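PDB 5AOQ: preproptth from Bombyx mori, which is a neurohormone that binds the receptor tyrosine kinase Torso and probably triggers prothoracic steroid production, and so helps to time metamorphosis. Local coordinates for residues L26-I35 with I61-T69; T47-K55 with V94-Y102. The protein carries 1 engineered substitution. One frame throughout, in Å; residues are numbered along the deposited sequence.

Contact 1: L26-I35 with I61-T69; sequences LGENSVPRFI and ITILKRRET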
loop_
_atom_site.group_PDB
_atom_site.type_symbol
_atom_site.label_atom_id
_atom_site.label_comp_id
_atom_site.label_asym_id
_atom_site.label_seq_id
_atom_site.Cartn_x
_atom_site.Cartn_y
_atom_site.Cartn_z
ATOM N N LEU D 26 13.322 -0.142 -3.424
ATOM C CA LEU D 26 12.250 -0.743 -4.221
ATOM C C LEU D 26 11.675 0.230 -5.249
ATOM O O LEU D 26 10.609 -0.017 -5.817
ATOM C CB LEU D 26 11.121 -1.254 -3.318
ATOM C CG LEU D 26 11.450 -2.403 -2.367
ATOM C CD1 LEU D 26 10.275 -2.670 -1.445
ATOM C CD2 LEU D 26 11.810 -3.657 -3.150
ATOM N N GLY D 27 12.378 1.332 -5.495
ATOM C CA GLY D 27 11.920 2.318 -6.454
ATOM C C GLY D 27 10.692 3.069 -5.974
ATOM O O GLY D 27 10.029 2.662 -5.021
ATOM N N GLU D 28 10.396 4.179 -6.641
ATOM C CA GLU D 28 9.259 5.013 -6.280
ATOM C C GLU D 28 7.952 4.366 -6.738
ATOM O O GLU D 28 6.866 4.789 -6.342
ATOM C CB GLU D 28 9.415 6.407 -6.892
ATOM C CG GLU D 28 8.459 7.450 -6.337
ATOM C CD GLU D 28 8.774 8.847 -6.834
ATOM O OE1 GLU D 28 9.570 8.974 -7.789
ATOM O OE2 GLU D 28 8.230 9.818 -6.269
ATOM N N ASN D 29 8.067 3.337 -7.573
ATOM C CA ASN D 29 6.904 2.629 -8.093
ATOM C C ASN D 29 6.174 1.824 -7.019
ATOM O O ASN D 29 5.010 1.464 -7.188
ATOM C CB ASN D 29 7.324 1.699 -9.232
ATOM C CG ASN D 29 7.713 2.455 -10.488
ATOM O OD1 ASN D 29 7.813 3.683 -10.481
ATOM N ND2 ASN D 29 7.932 1.725 -11.575
ATOM N N SER D 30 6.861 1.548 -5.915
ATOM C CA SER D 30 6.267 0.805 -4.808
ATOM C C SER D 30 5.508 1.746 -3.883
ATOM O O SER D 30 5.978 2.848 -3.590
ATOM C CB SER D 30 7.344 0.053 -4.022
ATOM O OG SER D 30 8.040 -0.861 -4.851
ATOM N N VAL D 31 4.335 1.317 -3.429
ATOM C CA VAL D 31 3.544 2.125 -2.509
ATOM C C VAL D 31 4.319 2.281 -1.202
ATOM O O VAL D 31 4.535 3.404 -0.747
ATOM C CB VAL D 31 2.143 1.509 -2.264
ATOM C CG1 VAL D 31 1.446 2.175 -1.078
ATOM C CG2 VAL D 31 1.297 1.622 -3.518
ATOM N N PRO D 32 4.747 1.160 -0.597
ATOM C CA PRO D 32 5.735 1.277 0.476
ATOM C C PRO D 32 7.134 1.391 -0.117
ATOM O O PRO D 32 7.774 0.372 -0.372
ATOM C CB PRO D 32 5.559 -0.023 1.257
ATOM C CG PRO D 32 5.134 -1.004 0.227
ATOM C CD PRO D 32 4.284 -0.232 -0.754
ATOM N N ARG D 33 7.595 2.614 -0.356
ATOM C CA ARG D 33 8.876 2.817 -1.018
ATOM C C ARG D 33 10.014 2.327 -0.133
ATOM O O ARG D 33 10.596 1.273 -0.383
ATOM C CB ARG D 33 9.076 4.293 -1.369
ATOM C CG ARG D 33 10.378 4.579 -2.099
ATOM C CD ARG D 33 10.465 6.026 -2.545
ATOM N NE ARG D 33 11.719 6.309 -3.239
ATOM C CZ ARG D 33 12.000 7.461 -3.839
ATOM N NH1 ARG D 33 11.119 8.452 -3.836
ATOM N NH2 ARG D 33 13.169 7.624 -4.445
ATOM N N PHE D 34 10.316 3.085 0.913
ATOM C CA PHE D 34 11.417 2.746 1.800
ATOM C C PHE D 34 11.043 1.603 2.738
ATOM O O PHE D 34 10.083 1.708 3.502
ATOM C CB PHE D 34 11.835 3.969 2.614
ATOM C CG PHE D 34 12.212 5.155 1.777
ATOM C CD1 PHE D 34 13.485 5.263 1.244
ATOM C CD2 PHE D 34 11.293 6.157 1.517
ATOM C CE1 PHE D 34 13.838 6.352 0.474
ATOM C CE2 PHE D 34 11.639 7.249 0.746
ATOM C CZ PHE D 34 12.913 7.346 0.223
ATOM N N ILE D 35 11.806 0.515 2.668
ATOM C CA ILE D 35 11.587 -0.645 3.528
ATOM C C ILE D 35 12.726 -0.794 4.530
ATOM O O ILE D 35 13.896 -0.621 4.187
ATOM C CB ILE D 35 11.449 -1.947 2.694
ATOM C CG1 ILE D 35 9.985 -2.229 2.362
ATOM C CG2 ILE D 35 12.022 -3.160 3.432
ATOM C CD1 ILE D 35 9.238 -1.060 1.766
ATOM N N ILE D 61 6.389 -9.236 3.861
ATOM C CA ILE D 61 5.543 -8.047 3.798
ATOM C C ILE D 61 4.948 -7.921 2.399
ATOM O O ILE D 61 5.478 -8.482 1.438
ATOM C CB ILE D 61 6.321 -6.762 4.149
ATOM C CG1 ILE D 61 7.554 -6.617 3.253
ATOM C CG2 ILE D 61 6.726 -6.782 5.617
ATOM C CD1 ILE D 61 8.251 -5.279 3.377
ATOM N N THR D 62 3.845 -7.184 2.291
ATOM C CA THR D 62 3.145 -7.027 1.019
ATOM C C THR D 62 3.482 -5.696 0.350
ATOM O O THR D 62 3.430 -4.642 0.984
ATOM C CB THR D 62 1.619 -7.118 1.216
ATOM O OG1 THR D 62 1.295 -8.317 1.929
ATOM C CG2 THR D 62 0.906 -7.122 -0.124
ATOM N N ILE D 63 3.828 -5.761 -0.935
ATOM C CA ILE D 63 4.095 -4.568 -1.739
ATOM C C ILE D 63 3.196 -4.547 -2.974
ATOM O O ILE D 63 2.862 -5.599 -3.519
ATOM C CB ILE D 63 5.582 -4.492 -2.166
ATOM C CG1 ILE D 63 6.463 -4.183 -0.957
ATOM C CG2 ILE D 63 5.802 -3.430 -3.243
ATOM C CD1 ILE D 63 7.044 -5.404 -0.309
ATOM N N LEU D 64 2.820 -3.348 -3.412
ATOM C CA LEU D 64 1.944 -3.179 -4.570
ATOM C C LEU D 64 2.728 -2.741 -5.806
ATOM O O LEU D 64 3.609 -1.885 -5.717
ATOM C CB LEU D 64 0.849 -2.155 -4.265
ATOM C CG LEU D 64 -0.095 -2.468 -3.100
ATOM C CD1 LEU D 64 -1.116 -1.357 -2.926
ATOM C CD2 LEU D 64 -0.794 -3.798 -3.302
ATOM N N LYS D 65 2.402 -3.335 -6.955
ATOM C CA LYS D 65 3.066 -3.010 -8.219
ATOM C C LYS D 65 2.209 -2.071 -9.075
ATOM O O LYS D 65 1.019 -1.901 -8.814
ATOM C CB LYS D 65 3.385 -4.289 -8.997
ATOM C CG LYS D 65 4.238 -5.293 -8.226
ATOM C CD LYS D 65 5.669 -4.803 -8.015
ATOM C CE LYS D 65 6.491 -4.892 -9.292
ATOM N NZ LYS D 65 7.915 -4.509 -9.071
ATOM N N ARG D 66 2.818 -1.482 -10.104
ATOM C CA ARG D 66 2.191 -0.408 -10.877
ATOM C C ARG D 66 1.734 -0.835 -12.280
ATOM O O ARG D 66 1.702 -2.024 -12.602
ATOM C CB ARG D 66 3.165 0.775 -10.976
ATOM C CG ARG D 66 3.082 1.735 -9.803
ATOM C CD ARG D 66 4.046 2.897 -9.971
ATOM N NE ARG D 66 3.682 3.769 -11.087
ATOM C CZ ARG D 66 2.872 4.820 -10.995
ATOM N NH1 ARG D 66 2.320 5.150 -9.834
ATOM N NH2 ARG D 66 2.610 5.548 -12.073
ATOM N N ARG D 67 1.376 0.157 -13.095
ATOM C CA ARG D 67 0.806 -0.050 -14.425
ATOM C C ARG D 67 1.697 -0.863 -15.363
ATOM O O ARG D 67 1.200 -1.657 -16.162
ATOM C CB ARG D 67 0.513 1.306 -15.078
ATOM C CG ARG D 67 -0.322 2.261 -14.228
ATOM C CD ARG D 67 -0.348 3.668 -14.817
ATOM N NE ARG D 67 0.991 4.237 -14.955
ATOM C CZ ARG D 67 1.241 5.499 -15.290
ATOM N NH1 ARG D 67 0.244 6.343 -15.520
ATOM N NH2 ARG D 67 2.493 5.923 -15.391
ATOM N N GLU D 68 3.008 -0.649 -15.273
ATOM C CA GLU D 68 3.964 -1.262 -16.197
ATOM C C GLU D 68 3.835 -2.783 -16.256
ATOM O O GLU D 68 4.172 -3.405 -17.264
ATOM C CB GLU D 68 5.396 -0.892 -15.803
ATOM C CG GLU D 68 5.684 0.599 -15.821
ATOM C CD GLU D 68 7.113 0.919 -15.425
ATOM O OE1 GLU D 68 7.937 -0.017 -15.355
ATOM O OE2 GLU D 68 7.414 2.107 -15.180
ATOM N N THR D 69 3.344 -3.374 -15.172
ATOM C CA THR D 69 3.203 -4.821 -15.081
ATOM C C THR D 69 1.952 -5.295 -15.818
ATOM O O THR D 69 1.008 -4.530 -16.014
ATOM C CB THR D 69 3.131 -5.280 -13.608
ATOM O OG1 THR D 69 4.107 -4.570 -12.835
ATOM C CG2 THR D 69 3.383 -6.779 -13.486
#
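The side-chain amide of Asn-29 and the guanidinium of Arg-66 meet with their planes 41° apart, and OD1 approaches the guanidinium obliquely. In the plane of that guanidinium, at its edge, sits NH2 of the poorly ordered Arg-67. The aliphatic part of Arg-66 comes closest, its CG and CD both 3.3 Å from Asn-29 O, and the bend at chi3 (67°) then swings NE and the charged end aside. The Glu-68 carboxylate stands almost perpendicular to the Asn-29 amide, with OE2 3.7 Å from ND2, too loose for a bond. Within the loop, the Arg-33 guanidinium has Phe-34 CZ over one face and Glu-28 CB over the other.

On the strand residues 61-64, which precede these polar groups, the contact is apolar. Pro-32 CG rests 3.6 Å from Ile-63 CG1, a rigid ring against a branched chain, and Leu-26 CD1 reaches the same isoleucine. Val-31 CG2 runs beside Leu-64 CB at 3.9 Å, and Ile-35 CG1 slides past Ile-61 CD1 at 3.7 Å. Ser-30, buried beside Ile-63 CG2, satisfies its hydroxyl by donating OG to Leu-26 O at 2.9 Å, which ties the last residue of the type I turn from Gly-27 to Ser-30 to the residue before it.

Phe-34 stacks on His-202 of a Torso chain. The loop joining strands 20-24 and 35-39 thus folds onto strand 55-65, the packing of neighbouring hairpin fingers in a cystine-knot hormone.

Contact 2: T47-K55 with V94-Y102; sequences TCRPPYICK and VACLCTRDY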
loop_
_atom_site.group_PDB
_atom_site.type_symbol
_atom_site.label_atom_id
_atom_site.label_comp_id
_atom_site.label_asym_id
_atom_site.label_seq_id
_atom_site.Cartn_x
_atom_site.Cartn_y
_atom_site.Cartn_z
ATOM N N THR D 47 29.858 -14.205 22.561
ATOM C CA THR D 47 29.252 -14.597 21.297
ATOM C C THR D 47 28.292 -15.775 21.487
ATOM O O THR D 47 27.882 -16.085 22.607
ATOM C CB THR D 47 30.328 -14.978 20.249
ATOM O OG1 THR D 47 31.149 -16.035 20.761
ATOM C CG2 THR D 47 31.198 -13.783 19.907
ATOM N N CYS D 48 27.946 -16.420 20.377
ATOM C CA CYS D 48 27.013 -17.540 20.341
ATOM C C CYS D 48 27.600 -18.622 19.440
ATOM O O CYS D 48 26.965 -19.038 18.470
ATOM C CB CYS D 48 25.638 -17.092 19.832
ATOM S SG CYS D 48 24.318 -18.315 20.010
ATOM N N ARG D 49 28.820 -19.057 19.752
ATOM C CA ARG D 49 29.534 -20.029 18.925
ATOM C C ARG D 49 28.695 -21.289 18.655
ATOM O O ARG D 49 27.717 -21.548 19.360
ATOM C CB ARG D 49 30.864 -20.410 19.592
ATOM C CG ARG D 49 31.778 -19.231 19.928
ATOM C CD ARG D 49 31.971 -18.282 18.753
ATOM N NE ARG D 49 32.366 -18.966 17.525
ATOM C CZ ARG D 49 32.523 -18.360 16.351
ATOM N NH1 ARG D 49 32.319 -17.053 16.241
ATOM N NH2 ARG D 49 32.882 -19.059 15.284
ATOM N N PRO D 50 29.086 -22.080 17.633
ATOM C CA PRO D 50 28.366 -23.283 17.183
ATOM C C PRO D 50 27.972 -24.271 18.286
ATOM O O PRO D 50 28.496 -24.183 19.397
ATOM C CB PRO D 50 29.354 -23.925 16.211
ATOM C CG PRO D 50 30.072 -22.780 15.630
ATOM C CD PRO D 50 30.203 -21.763 16.725
ATOM N N PRO D 51 27.073 -25.226 17.975
ATOM C CA PRO D 51 26.529 -25.558 16.646
ATOM C C PRO D 51 25.613 -24.500 16.025
ATOM O O PRO D 51 25.285 -24.597 14.842
ATOM C CB PRO D 51 25.727 -26.846 16.905
ATOM C CG PRO D 51 26.159 -27.333 18.248
ATOM C CD PRO D 51 26.523 -26.112 19.014
ATOM N N TYR D 52 25.206 -23.511 16.812
ATOM C CA TYR D 52 24.319 -22.458 16.332
ATOM C C TYR D 52 25.039 -21.372 15.535
ATOM O O TYR D 52 26.184 -21.024 15.829
ATOM C CB TYR D 52 23.579 -21.831 17.512
ATOM C CG TYR D 52 22.899 -22.849 18.401
ATOM C CD1 TYR D 52 23.580 -23.445 19.456
ATOM C CD2 TYR D 52 21.580 -23.223 18.179
ATOM C CE1 TYR D 52 22.964 -24.378 20.268
ATOM C CE2 TYR D 52 20.956 -24.157 18.985
ATOM C CZ TYR D 52 21.653 -24.733 20.028
ATOM O OH TYR D 52 21.037 -25.662 20.834
ATOM N N ILE D 53 24.353 -20.850 14.520
ATOM C CA ILE D 53 24.848 -19.726 13.731
ATOM C C ILE D 53 23.773 -18.658 13.628
ATOM O O ILE D 53 22.580 -18.955 13.634
ATOM C CB ILE D 53 25.276 -20.139 12.303
ATOM C CG1 ILE D 53 25.902 -18.939 11.584
ATOM C CG2 ILE D 53 24.083 -20.650 11.502
ATOM C CD1 ILE D 53 26.802 -19.299 10.424
ATOM N N CYS D 54 24.206 -17.409 13.549
ATOM C CA CYS D 54 23.289 -16.284 13.473
ATOM C C CYS D 54 22.499 -16.324 12.168
ATOM O O CYS D 54 23.080 -16.288 11.083
ATOM C CB CYS D 54 24.046 -14.964 13.583
ATOM S SG CYS D 54 24.933 -14.737 15.132
ATOM N N LYS D 55 21.177 -16.399 12.282
ATOM C CA LYS D 55 20.301 -16.391 11.118
ATOM C C LYS D 55 19.755 -14.992 10.940
ATOM O O LYS D 55 19.794 -14.189 11.868
ATOM C CB LYS D 55 19.129 -17.373 11.288
ATOM C CG LYS D 55 17.966 -16.818 12.143
ATOM C CD LYS D 55 16.728 -17.705 12.143
ATOM C CE LYS D 55 15.650 -17.097 13.033
ATOM N NZ LYS D 55 14.306 -17.716 12.882
ATOM N N VAL D 94 14.375 -9.184 9.428
ATOM C CA VAL D 94 13.737 -8.328 10.421
ATOM C C VAL D 94 14.312 -8.580 11.818
ATOM O O VAL D 94 13.915 -7.940 12.792
ATOM C CB VAL D 94 12.206 -8.547 10.423
ATOM C CG1 VAL D 94 11.829 -9.830 11.169
ATOM C CG2 VAL D 94 11.501 -7.343 11.014
ATOM N N ALA D 95 15.251 -9.515 11.911
ATOM C CA ALA D 95 15.939 -9.791 13.165
ATOM C C ALA D 95 17.125 -10.703 12.896
ATOM O O ALA D 95 17.187 -11.351 11.851
ATOM C CB ALA D 95 14.991 -10.430 14.175
ATOM N N CYS D 96 18.068 -10.735 13.833
ATOM C CA CYS D 96 19.197 -11.654 13.756
ATOM C C CYS D 96 19.174 -12.577 14.970
ATOM O O CYS D 96 19.288 -12.117 16.107
ATOM C CB CYS D 96 20.522 -10.893 13.677
ATOM S SG CYS D 96 21.925 -11.944 13.230
ATOM N N LEU D 97 19.024 -13.876 14.721
ATOM C CA LEU D 97 18.807 -14.851 15.787
ATOM C C LEU D 97 19.772 -16.032 15.668
ATOM O O LEU D 97 20.172 -16.405 14.568
ATOM C CB LEU D 97 17.356 -15.332 15.754
ATOM C CG LEU D 97 16.314 -14.206 15.810
ATOM C CD1 LEU D 97 14.907 -14.722 15.536
ATOM C CD2 LEU D 97 16.362 -13.499 17.154
ATOM N N CYS D 98 20.135 -16.616 16.806
ATOM C CA CYS D 98 21.168 -17.650 16.847
ATOM C C CYS D 98 20.587 -19.064 16.756
ATOM O O CYS D 98 20.819 -19.895 17.636
ATOM C CB CYS D 98 21.997 -17.507 18.127
ATOM S SG CYS D 98 23.541 -18.497 18.132
ATOM N N THR D 99 19.835 -19.329 15.691
ATOM C CA THR D 99 19.339 -20.676 15.406
ATOM C C THR D 99 20.304 -21.404 14.475
ATOM O O THR D 99 20.688 -20.875 13.434
ATOM C CB THR D 99 17.938 -20.648 14.757
ATOM O OG1 THR D 99 17.005 -20.017 15.641
ATOM C CG2 THR D 99 17.454 -22.064 14.440
ATOM N N ARG D 100 20.678 -22.626 14.845
ATOM C CA ARG D 100 21.635 -23.409 14.068
ATOM C C ARG D 100 21.109 -23.728 12.673
ATOM O O ARG D 100 19.936 -23.504 12.373
ATOM C CB ARG D 100 21.974 -24.710 14.797
ATOM C CG ARG D 100 20.833 -25.709 14.815
ATOM C CD ARG D 100 21.146 -26.916 15.678
ATOM N NE ARG D 100 20.056 -27.884 15.640
ATOM C CZ ARG D 100 20.026 -29.013 16.341
ATOM N NH1 ARG D 100 21.030 -29.330 17.149
ATOM N NH2 ARG D 100 18.984 -29.826 16.234
ATOM N N ASP D 101 21.984 -24.258 11.824
ATOM C CA ASP D 101 21.593 -24.654 10.477
ATOM C C ASP D 101 20.857 -25.989 10.529
ATOM O O ASP D 101 21.088 -26.798 11.428
ATOM C CB ASP D 101 22.815 -24.746 9.560
ATOM C CG ASP D 101 23.720 -25.912 9.904
ATOM O OD1 ASP D 101 23.863 -26.226 11.104
ATOM O OD2 ASP D 101 24.290 -26.516 8.971
ATOM N N TYR D 102 19.973 -26.208 9.558
ATOM C CA TYR D 102 19.123 -27.397 9.528
ATOM C C TYR D 102 18.319 -27.530 10.818
ATOM O O TYR D 102 17.131 -27.206 10.856
ATOM C CB TYR D 102 19.957 -28.660 9.302
ATOM C CG TYR D 102 20.626 -28.722 7.949
ATOM C CD1 TYR D 102 19.888 -28.977 6.801
ATOM C CD2 TYR D 102 21.996 -28.526 7.818
ATOM C CE1 TYR D 102 20.493 -29.037 5.561
ATOM C CE2 TYR D 102 22.610 -28.586 6.582
ATOM C CZ TYR D 102 21.854 -28.841 5.456
ATOM O OH TYR D 102 22.460 -28.900 4.222
#
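Lys-55 and Leu-97 lie side by side and point the same way, and the lysine can be traced along its length. Its CB is 3.6 Å from Leu-97 O. A chi1 of 81°, with CG between the backbone N and the carbonyl carbon, brings Lys-55 CG to 3.3 Å from Leu-97 O. CD passes Thr-99 CB at 4.1 Å; CE packs on Leu-97 CD1 at 3.5 Å, and NZ ends 4.0 Å from that methyl. A long aliphatic chain suits this place, because it can cover leucine while carrying its charge to the tip. Beneath, the two residues form an antiparallel hydrogen-bonded pair: Lys-55 N donates to Leu-97 O, and Leu-97 N to Lys-55 O at 3.0 Å.

Next along the chain, Cys-98 is the centre of an inverse gamma turn, and its SG is joined to Cys-48 SG at 2.0 Å with a left-handed chi3 of -101°. Tyr-52 fits in beside the bridge: its CB touches Cys-98 SG, and the ring presents an edge to Arg-100 N, 3.5 Å from CD2. A cis peptide bond precedes Pro-51, whose O lies against Arg-100 CB, and Pro-14 of the second subunit packs on both Cys-48 and Tyr-52.

Two more disulfides leave the contact, Cys-54 to Cys-17 and Cys-96 to Cys-40. Six cysteines in this pairing are the hallmark of the growth-factor cystine knot, in which the Cys-40 and Cys-48 bridges typically close a ring threaded by the bridge from Cys-17 to Cys-54.

How the contacts relate
Both contacts draw on the sheet of strands 55-65 and 86-97, but on opposite sides of the chain's centre, with their centres about 31 Å apart. Each is partly buried: contact 1 has a larger buried share, in Ile-35, Ile-63, Leu-64 and Ser-30, whereas contact 2 is more exposed and buries chiefly Ala-95, Cys-96 and Cys-98. Their chemistry follows their place. At the finger end, contact 1 relies on apolar packing and loose polar approaches, close to a Torso chain. At the knot end, contact 2 is fixed by covalent bridging and a backbone-bonded strand pair. Both also touch the second subunit of the hormone.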